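PDB 6DY3: N-acylethanolamine-hydrolyzing acid amidase alpha-subunit from Caenorhabditis elegans, which probably degrades bioactive fatty acid amides such as N-palmitoylethanolamine to ethanolamine and free fatty acids, acting as a heterodimer with the beta-subunit made by autocatalytic cleavage. Local coordinates for residues W29-V32 with I33-L37. Sequence-based numbering, arbitrary orientation.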
loop_
_atom_site.group_PDB
_atom_site.type_symbol
_atom_site.label_atom_id
_atom_site.label_comp_id
_atom_site.label_asym_id
_atom_site.label_seq_id
_atom_site.Cartn_x
_atom_site.Cartn_y
_atom_site.Cartn_z
ATOM N N TRP A 29 5.777 -10.058 15.376
ATOM C CA TRP A 29 4.915 -10.693 14.393
ATOM C C TRP A 29 4.660 -12.162 14.700
ATOM O O TRP A 29 4.130 -12.878 13.844
ATOM C CB TRP A 29 5.530 -10.550 12.999
ATOM C CG TRP A 29 5.682 -9.129 12.574
ATOM C CD1 TRP A 29 6.814 -8.364 12.644
ATOM C CD2 TRP A 29 4.662 -8.289 12.023
ATOM N NE1 TRP A 29 6.559 -7.101 12.164
ATOM C CE2 TRP A 29 5.246 -7.031 11.779
ATOM C CE3 TRP A 29 3.313 -8.481 11.709
ATOM C CZ2 TRP A 29 4.526 -5.973 11.235
ATOM C CZ3 TRP A 29 2.602 -7.428 11.168
ATOM C CH2 TRP A 29 3.207 -6.193 10.937
ATOM N N ASN A 30 5.001 -12.623 15.905
ATOM C CA ASN A 30 4.871 -14.042 16.224
ATOM C C ASN A 30 3.440 -14.527 16.017
ATOM O O ASN A 30 3.208 -15.552 15.366
ATOM C CB ASN A 30 5.318 -14.302 17.662
ATOM C CG ASN A 30 6.778 -13.982 17.888
ATOM O OD1 ASN A 30 7.550 -13.823 16.947
ATOM N ND2 ASN A 30 7.163 -13.873 19.148
ATOM N N GLN A 31 2.464 -13.806 16.571
ATOM C CA GLN A 31 1.083 -14.272 16.506
ATOM C C GLN A 31 0.559 -14.247 15.077
ATOM O O GLN A 31 -0.173 -15.153 14.661
ATOM C CB GLN A 31 0.205 -13.419 17.419
ATOM C CG GLN A 31 -1.117 -14.055 17.776
ATOM C CD GLN A 31 -0.949 -15.410 18.442
ATOM O OE1 GLN A 31 -0.301 -15.528 19.487
ATOM N NE2 GLN A 31 -1.532 -16.443 17.837
ATOM N N VAL A 32 0.909 -13.208 14.316
ATOM C CA VAL A 32 0.503 -13.131 12.915
ATOM C C VAL A 32 1.023 -14.341 12.148
ATOM O O VAL A 32 0.279 -14.997 11.408
ATOM C CB VAL A 32 0.993 -11.811 12.289
ATOM C CG1 VAL A 32 0.798 -11.811 10.772
ATOM C CG2 VAL A 32 0.268 -10.627 12.919
ATOM N N ILE A 33 2.315 -14.648 12.302
ATOM C CA ILE A 33 2.903 -15.778 11.587
ATOM C C ILE A 33 2.273 -17.085 12.052
ATOM O O ILE A 33 1.949 -17.962 11.239
ATOM C CB ILE A 33 4.434 -15.789 11.774
ATOM C CG1 ILE A 33 5.070 -14.517 11.198
ATOM C CG2 ILE A 33 5.053 -17.030 11.138
ATOM C CD1 ILE A 33 4.796 -14.279 9.726
ATOM N N LYS A 34 2.081 -17.234 13.362
ATOM C CA LYS A 34 1.523 -18.475 13.888
ATOM C C LYS A 34 0.127 -18.733 13.333
ATOM O O LYS A 34 -0.235 -19.881 13.050
ATOM C CB LYS A 34 1.500 -18.424 15.414
ATOM C CG LYS A 34 1.024 -19.703 16.071
ATOM C CD LYS A 34 0.923 -19.542 17.579
ATOM C CE LYS A 34 0.392 -20.805 18.237
ATOM N NZ LYS A 34 0.295 -20.664 19.715
ATOM N N ASP A 35 -0.670 -17.677 13.158
ATOM C CA ASP A 35 -2.042 -17.846 12.694
ATOM C C ASP A 35 -2.134 -18.149 11.205
ATOM O O ASP A 35 -3.134 -18.729 10.769
ATOM C CB ASP A 35 -2.866 -16.597 13.008
ATOM C CG ASP A 35 -3.088 -16.402 14.494
ATOM O OD1 ASP A 35 -3.475 -15.282 14.889
ATOM O OD2 ASP A 35 -2.876 -17.362 15.269
ATOM N N HIS A 36 -1.133 -17.765 10.414
ATOM C CA HIS A 36 -1.156 -17.997 8.975
ATOM C C HIS A 36 -0.075 -18.977 8.532
ATOM O O HIS A 36 0.213 -19.078 7.335
ATOM C CB HIS A 36 -1.013 -16.672 8.227
ATOM C CG HIS A 36 -2.035 -15.648 8.611
ATOM N ND1 HIS A 36 -1.886 -14.821 9.701
ATOM C CD2 HIS A 36 -3.222 -15.321 8.049
ATOM C CE1 HIS A 36 -2.936 -14.025 9.795
ATOM N NE2 HIS A 36 -3.763 -14.308 8.804
ATOM N N LEU A 37 0.519 -19.716 9.471
ATOM C CA LEU A 37 1.639 -20.587 9.131
ATOM C C LEU A 37 1.268 -21.568 8.026
ATOM O O LEU A 37 2.133 -22.002 7.258
ATOM C CB LEU A 37 2.097 -21.339 10.380
ATOM C CG LEU A 37 3.350 -22.204 10.259
ATOM C CD1 LEU A 37 4.571 -21.337 10.026
ATOM C CD2 LEU A 37 3.515 -23.058 11.502
HETATM O O HOH W 1 -1.395 -18.766 20.089
#
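Ile33 closes the first turn of the short helix 30-36 of the alpha-subunit: its N donates to O of Trp29, the N-cap residue, over 3.0 Å in a nearly straight bond. With chi1 at -62°, CG1 of Ile33 stands beside its own backbone N and is thereby turned back toward Trp29, 4.4 Å from its CB. Ile33 also packs on Leu51 of the beta-subunit chain and on helix 72-85, where the indole NE1 of Trp29 is hydrogen-bonded to Glu77 OE1, so this turn touches both the beta-subunit and helix 72-85. Next, Lys34 N bonds to Asn30 O at 2.8 Å, and its fully extended chain runs past the Gln31 amide, 4.0 Å from CD to NE2. One water accepts from both Lys34 NZ and Gln31 NE2. Asp35, one turn after Gln31, is joined to it twice: its N donates to Gln31 O, and its OD2 accepts from Gln31 NE2 at 3.0 Å. The acceptor lies in the plane of the Gln31 amide, yet NE2 meets OD2 from above the carboxylate, the two planes being 46° apart. A bend at chi2 (57°) brings the Gln31 amide round to the Asp35 carboxylate. OD1 is held by Tyr17 OH on strand 15-20, and an alanine here would probably leave both that hydroxyl and the Gln31 amide without their carboxylate partner. His36 bonds twice to Val32 O, through its backbone N at 3.3 Å and through its ring. The ring bond is the shorter and straighter: ND1 points at Val32 O from 2.8 Å, with the oxygen almost exactly in the imidazole plane.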